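PDB 2J4D: cryptochrome DASH, chloroplastic/mitochondrial from Arabidopsis thaliana, which binds FAD and a folate light antenna, repairs cyclobutane pyrimidine dimers in single-stranded DNA, and may also act as a photoreceptor. Local coordinates for residues A[355-367]-A[401-415]. Residues are numbered along the deposited sequence; the frame is centred on the assembly and turned at random.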
loop_
_atom_site.group_PDB
_atom_site.type_symbol
_atom_site.label_atom_id
_atom_site.label_comp_id
_atom_site.label_asym_id
_atom_site.label_seq_id
_atom_site.Cartn_x
_atom_site.Cartn_y
_atom_site.Cartn_z
ATOM N N LYS A 355 24.405 4.167 -18.588
ATOM C CA LYS A 355 23.670 5.459 -18.687
ATOM C C LYS A 355 23.244 6.396 -17.503
ATOM O O LYS A 355 23.977 6.593 -16.542
ATOM C CB LYS A 355 22.423 5.235 -19.567
ATOM C CG LYS A 355 21.846 6.464 -20.278
ATOM C CD LYS A 355 22.239 6.482 -21.722
ATOM C CE LYS A 355 21.329 7.417 -22.443
ATOM N NZ LYS A 355 21.715 7.767 -23.817
ATOM N N TRP A 356 22.149 7.109 -17.760
ATOM C CA TRP A 356 21.335 8.021 -16.925
ATOM C C TRP A 356 21.742 9.305 -16.216
ATOM O O TRP A 356 22.683 9.366 -15.413
ATOM C CB TRP A 356 20.615 7.121 -15.924
ATOM C CG TRP A 356 20.214 5.874 -16.564
ATOM C CD1 TRP A 356 20.751 4.646 -16.346
ATOM C CD2 TRP A 356 19.256 5.719 -17.613
ATOM N NE1 TRP A 356 20.201 3.728 -17.200
ATOM C CE2 TRP A 356 19.276 4.362 -17.990
ATOM C CE3 TRP A 356 18.386 6.594 -18.273
ATOM C CZ2 TRP A 356 18.455 3.854 -19.004
ATOM C CZ3 TRP A 356 17.566 6.093 -19.288
ATOM C CH2 TRP A 356 17.608 4.733 -19.643
ATOM N N SER A 357 20.970 10.332 -16.530
ATOM C CA SER A 357 21.109 11.693 -15.971
ATOM C C SER A 357 20.365 11.833 -14.642
ATOM O O SER A 357 19.400 11.114 -14.379
ATOM C CB SER A 357 20.536 12.745 -16.942
ATOM O OG SER A 357 20.362 14.015 -16.309
ATOM N N GLN A 358 20.824 12.766 -13.815
ATOM C CA GLN A 358 20.192 13.050 -12.532
ATOM C C GLN A 358 19.976 14.561 -12.486
ATOM O O GLN A 358 19.973 15.177 -11.419
ATOM C CB GLN A 358 21.078 12.589 -11.373
ATOM C CG GLN A 358 21.409 11.103 -11.423
ATOM C CD GLN A 358 22.081 10.605 -10.151
ATOM O OE1 GLN A 358 22.669 11.385 -9.392
ATOM N NE2 GLN A 358 22.007 9.296 -9.918
ATOM N N ASP A 359 19.803 15.138 -13.676
ATOM C CA ASP A 359 19.579 16.572 -13.855
ATOM C C ASP A 359 18.483 17.039 -12.907
ATOM O O ASP A 359 17.304 16.732 -13.106
ATOM C CB ASP A 359 19.154 16.854 -15.299
ATOM C CG ASP A 359 18.952 18.336 -15.575
ATOM O OD1 ASP A 359 18.402 19.047 -14.707
ATOM O OD2 ASP A 359 19.333 18.790 -16.673
ATOM N N GLN A 360 18.874 17.799 -11.890
ATOM C CA GLN A 360 17.934 18.289 -10.890
ATOM C C GLN A 360 16.826 19.159 -11.484
ATOM O O GLN A 360 15.668 19.065 -11.072
ATOM C CB GLN A 360 18.692 19.059 -9.805
ATOM C CG GLN A 360 17.905 19.293 -8.520
ATOM C CD GLN A 360 17.354 18.004 -7.917
ATOM O OE1 GLN A 360 17.995 16.951 -7.965
ATOM N NE2 GLN A 360 16.163 18.092 -7.327
ATOM N N LYS A 361 17.177 19.992 -12.460
ATOM C CA LYS A 361 16.196 20.866 -13.091
ATOM C C LYS A 361 15.149 20.053 -13.836
ATOM O O LYS A 361 13.949 20.315 -13.720
ATOM C CB LYS A 361 16.875 21.832 -14.065
ATOM C CG LYS A 361 16.736 23.296 -13.676
ATOM C CD LYS A 361 16.974 24.212 -14.872
ATOM C CE LYS A 361 15.958 23.941 -15.978
ATOM N NZ LYS A 361 15.173 25.154 -16.348
ATOM N N LEU A 362 15.602 19.076 -14.614
ATOM C CA LEU A 362 14.672 18.235 -15.349
ATOM C C LEU A 362 13.771 17.515 -14.366
ATOM O O LEU A 362 12.553 17.500 -14.525
ATOM C CB LEU A 362 15.409 17.204 -16.198
ATOM C CG LEU A 362 15.731 17.618 -17.631
ATOM C CD1 LEU A 362 16.244 16.408 -18.395
ATOM C CD2 LEU A 362 14.480 18.163 -18.302
ATOM N N PHE A 363 14.375 16.921 -13.344
ATOM C CA PHE A 363 13.591 16.207 -12.346
ATOM C C PHE A 363 12.539 17.107 -11.701
ATOM O O PHE A 363 11.363 16.738 -11.608
ATOM C CB PHE A 363 14.495 15.630 -11.252
ATOM C CG PHE A 363 13.730 15.025 -10.111
ATOM C CD1 PHE A 363 12.960 13.882 -10.304
ATOM C CD2 PHE A 363 13.708 15.646 -8.866
ATOM C CE1 PHE A 363 12.168 13.371 -9.270
ATOM C CE2 PHE A 363 12.922 15.146 -7.828
ATOM C CZ PHE A 363 12.149 14.008 -8.031
ATOM N N GLU A 364 12.948 18.294 -11.259
ATOM C CA GLU A 364 11.999 19.185 -10.616
ATOM C C GLU A 364 10.809 19.569 -11.486
ATOM O O GLU A 364 9.710 19.768 -10.968
ATOM C CB GLU A 364 12.712 20.434 -10.102
ATOM C CG GLU A 364 13.755 20.095 -9.046
ATOM C CD GLU A 364 14.345 21.314 -8.372
ATOM O OE1 GLU A 364 14.312 22.407 -8.981
ATOM O OE2 GLU A 364 14.853 21.172 -7.237
ATOM N N SER A 365 11.011 19.660 -12.800
ATOM C CA SER A 365 9.911 20.025 -13.698
ATOM C C SER A 365 8.860 18.912 -13.727
ATOM O O SER A 365 7.663 19.179 -13.849
ATOM C CB SER A 365 10.431 20.306 -15.120
ATOM O OG SER A 365 10.943 19.139 -15.743
ATOM N N TRP A 366 9.325 17.669 -13.619
ATOM C CA TRP A 366 8.460 16.491 -13.594
ATOM C C TRP A 366 7.733 16.499 -12.248
ATOM O O TRP A 366 6.508 16.418 -12.179
ATOM C CB TRP A 366 9.326 15.231 -13.701
ATOM C CG TRP A 366 8.598 13.908 -13.696
ATOM C CD1 TRP A 366 7.931 13.323 -14.748
ATOM C CD2 TRP A 366 8.540 12.965 -12.614
ATOM N NE1 TRP A 366 7.476 12.074 -14.385
ATOM C CE2 TRP A 366 7.833 11.829 -13.083
ATOM C CE3 TRP A 366 9.018 12.967 -11.294
ATOM C CZ2 TRP A 366 7.595 10.707 -12.278
ATOM C CZ3 TRP A 366 8.781 11.845 -10.491
ATOM C CH2 TRP A 366 8.077 10.732 -10.990
ATOM N N ARG A 367 8.516 16.612 -11.183
ATOM C CA ARG A 367 8.000 16.624 -9.823
ATOM C C ARG A 367 6.949 17.714 -9.607
ATOM O O ARG A 367 5.878 17.464 -9.032
ATOM C CB ARG A 367 9.167 16.840 -8.851
ATOM C CG ARG A 367 8.787 16.810 -7.387
ATOM C CD ARG A 367 9.915 17.361 -6.534
ATOM N NE ARG A 367 10.016 18.812 -6.674
ATOM C CZ ARG A 367 11.042 19.538 -6.241
ATOM N NH1 ARG A 367 12.067 18.950 -5.634
ATOM N NH2 ARG A 367 11.051 20.852 -6.426
ATOM N N LEU A 401 9.476 9.983 -17.625
ATOM C CA LEU A 401 10.682 10.302 -16.875
ATOM C C LEU A 401 11.894 9.548 -17.375
ATOM O O LEU A 401 12.979 10.119 -17.533
ATOM C CB LEU A 401 10.486 10.003 -15.389
ATOM C CG LEU A 401 11.722 10.331 -14.543
ATOM C CD1 LEU A 401 11.280 10.911 -13.213
ATOM C CD2 LEU A 401 12.583 9.086 -14.350
ATOM N N VAL A 402 11.709 8.259 -17.621
ATOM C CA VAL A 402 12.794 7.408 -18.075
ATOM C C VAL A 402 13.175 7.565 -19.543
ATOM O O VAL A 402 14.350 7.715 -19.872
ATOM C CB VAL A 402 12.459 5.913 -17.837
ATOM C CG1 VAL A 402 13.513 5.024 -18.495
ATOM C CG2 VAL A 402 12.378 5.626 -16.343
ATOM N N ARG A 403 12.179 7.531 -20.419
ATOM C CA ARG A 403 12.436 7.590 -21.852
ATOM C C ARG A 403 12.453 8.959 -22.519
ATOM O O ARG A 403 13.293 9.215 -23.375
ATOM C CB ARG A 403 11.450 6.665 -22.565
ATOM C CG ARG A 403 11.529 5.236 -22.035
ATOM C CD ARG A 403 10.809 4.230 -22.914
ATOM N NE ARG A 403 11.147 2.864 -22.517
ATOM C CZ ARG A 403 10.755 2.308 -21.376
ATOM N NH1 ARG A 403 10.005 3.005 -20.536
ATOM N NH2 ARG A 403 11.126 1.073 -21.064
ATOM N N ASP A 404 11.535 9.835 -22.138
ATOM C CA ASP A 404 11.497 11.161 -22.733
ATOM C C ASP A 404 12.484 12.103 -22.061
ATOM O O ASP A 404 13.145 12.893 -22.733
ATOM C CB ASP A 404 10.081 11.720 -22.662
ATOM C CG ASP A 404 9.115 10.939 -23.530
ATOM O OD1 ASP A 404 9.301 10.942 -24.770
ATOM O OD2 ASP A 404 8.184 10.315 -22.978
ATOM N N MET A 405 12.600 12.006 -20.738
ATOM C CA MET A 405 13.517 12.863 -19.996
ATOM C C MET A 405 14.896 12.241 -19.809
ATOM O O MET A 405 15.863 12.951 -19.533
ATOM C CB MET A 405 12.930 13.221 -18.631
ATOM C CG MET A 405 11.640 13.999 -18.721
ATOM S SD MET A 405 11.081 14.528 -17.108
ATOM C CE MET A 405 11.805 16.127 -17.008
ATOM N N GLY A 406 14.981 10.921 -19.954
ATOM C CA GLY A 406 16.254 10.233 -19.798
ATOM C C GLY A 406 16.828 10.244 -18.388
ATOM O O GLY A 406 18.041 10.125 -18.203
ATOM N N LEU A 407 15.966 10.363 -17.384
ATOM C CA LEU A 407 16.433 10.406 -15.996
ATOM C C LEU A 407 16.584 9.064 -15.292
ATOM O O LEU A 407 15.917 8.088 -15.625
ATOM C CB LEU A 407 15.507 11.290 -15.155
ATOM C CG LEU A 407 15.454 12.773 -15.528
ATOM C CD1 LEU A 407 14.420 13.485 -14.671
ATOM C CD2 LEU A 407 16.829 13.396 -15.338
ATOM N N ASP A 408 17.485 9.049 -14.314
ATOM C CA ASP A 408 17.755 7.890 -13.461
ATOM C C ASP A 408 16.369 7.531 -12.913
ATOM O O ASP A 408 15.764 8.339 -12.207
ATOM C CB ASP A 408 18.685 8.339 -12.320
ATOM C CG ASP A 408 19.062 7.219 -11.377
ATOM O OD1 ASP A 408 18.174 6.434 -10.976
ATOM O OD2 ASP A 408 20.258 7.138 -11.016
ATOM N N TRP A 409 15.873 6.337 -13.230
ATOM C CA TRP A 409 14.532 5.932 -12.799
ATOM C C TRP A 409 14.272 5.966 -11.294
ATOM O O TRP A 409 13.133 6.148 -10.855
ATOM C CB TRP A 409 14.183 4.536 -13.345
ATOM C CG TRP A 409 14.969 3.381 -12.757
ATOM C CD1 TRP A 409 16.128 2.836 -13.244
ATOM C CD2 TRP A 409 14.634 2.620 -11.586
ATOM N NE1 TRP A 409 16.530 1.782 -12.450
ATOM C CE2 TRP A 409 15.633 1.631 -11.426
ATOM C CE3 TRP A 409 13.585 2.680 -10.657
ATOM C CZ2 TRP A 409 15.614 0.707 -10.370
ATOM C CZ3 TRP A 409 13.566 1.758 -9.604
ATOM C CH2 TRP A 409 14.576 0.785 -9.473
ATOM N N ARG A 410 15.319 5.805 -10.499
ATOM C CA ARG A 410 15.148 5.808 -9.053
ATOM C C ARG A 410 14.731 7.185 -8.533
ATOM O O ARG A 410 14.200 7.305 -7.434
ATOM C CB ARG A 410 16.438 5.308 -8.392
ATOM C CG ARG A 410 16.790 3.884 -8.854
ATOM C CD ARG A 410 18.195 3.489 -8.482
ATOM N NE ARG A 410 19.169 4.405 -9.055
ATOM C CZ ARG A 410 20.423 4.514 -8.630
ATOM N NH1 ARG A 410 20.853 3.762 -7.626
ATOM N NH2 ARG A 410 21.240 5.386 -9.196
ATOM N N MET A 411 14.958 8.230 -9.323
ATOM C CA MET A 411 14.543 9.551 -8.886
ATOM C C MET A 411 13.023 9.534 -8.876
ATOM O O MET A 411 12.390 10.055 -7.958
ATOM C CB MET A 411 15.052 10.634 -9.840
ATOM C CG MET A 411 16.543 10.833 -9.779
ATOM S SD MET A 411 17.069 12.181 -10.840
ATOM C CE MET A 411 17.080 13.526 -9.669
ATOM N N GLY A 412 12.443 8.923 -9.904
ATOM C CA GLY A 412 10.997 8.832 -9.981
ATOM C C GLY A 412 10.445 7.876 -8.929
ATOM O O GLY A 412 9.409 8.143 -8.309
ATOM N N ALA A 413 11.141 6.764 -8.713
ATOM C CA ALA A 413 10.702 5.780 -7.726
ATOM C C ALA A 413 10.727 6.341 -6.304
ATOM O O ALA A 413 9.815 6.064 -5.511
ATOM C CB ALA A 413 11.570 4.511 -7.814
ATOM N N GLU A 414 11.752 7.131 -5.977
ATOM C CA GLU A 414 11.851 7.712 -4.640
ATOM C C GLU A 414 10.821 8.808 -4.421
ATOM O O GLU A 414 10.349 9.010 -3.291
ATOM C CB GLU A 414 13.274 8.235 -4.362
ATOM C CG GLU A 414 14.254 7.099 -4.015
ATOM C CD GLU A 414 15.597 7.564 -3.467
ATOM O OE1 GLU A 414 15.763 8.762 -3.160
ATOM O OE2 GLU A 414 16.491 6.702 -3.328
ATOM N N TRP A 415 10.465 9.519 -5.489
ATOM C CA TRP A 415 9.456 10.563 -5.362
ATOM C C TRP A 415 8.101 9.899 -5.117
ATOM O O TRP A 415 7.285 10.401 -4.341
ATOM C CB TRP A 415 9.395 11.445 -6.614
ATOM C CG TRP A 415 8.406 12.574 -6.442
ATOM C CD1 TRP A 415 7.289 12.809 -7.192
ATOM C CD2 TRP A 415 8.425 13.584 -5.423
ATOM N NE1 TRP A 415 6.609 13.905 -6.702
ATOM C CE2 TRP A 415 7.284 14.398 -5.617
ATOM C CE3 TRP A 415 9.293 13.878 -4.363
ATOM C CZ2 TRP A 415 6.988 15.490 -4.792
ATOM C CZ3 TRP A 415 8.996 14.966 -3.538
ATOM C CH2 TRP A 415 7.853 15.757 -3.761
HETATM O O HOH W 1 22.369 7.321 -12.619
HETATM O O HOH W 2 4.345 15.350 -7.912
#
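Ser357 and Leu407 meet as a single beta bridge inside the all-helical FAD-binding domain of this photolyase-family protein, where the link between helices 391-404 and 409-419 passes the lead-in to helix 360-367. Asp408 N gives a 2.8 Å hydrogen bond to Ser357 O; the return bond, from Ser357 N to Gly406 O, is weak.

Asp408 is the N-cap of helix 409-419. Its CB lies 3.5 Å from Ser357 O; CG, anti to the backbone N (chi1 -179°), turns the carboxylate back to the helix start. OD1 takes Arg410 N and, on its syn lone pair, Arg410 NE. OD2 receives Arg410 NH2 at 2.7 Å, also syn, while Gln358 NE2 comes from above the carboxylate plane, 3.0 Å away, and water 1 donates to the same oxygen. Replaced by an alanine, this position would probably leave the Arg410 guanidinium without its side-on salt bridge and Gln358 NE2 without its acceptor.

Behind the bridge the axes of the segments 360-367 and 409-415 run at 38° to each other, with Leu407 CD1 against the backbone of Phe363 and Met411 CE against its CB and CG. Trp366, whose NE1 bonds to Val397 O, carries Leu401 CD1 over the centre of its six-membered ring. At the far end Arg367 CG sits over one face of the Trp415 indole, 3.3 Å from CE2, and water 2 accepts from Trp415 NE1 at 2.9 Å, in the plane of the ring.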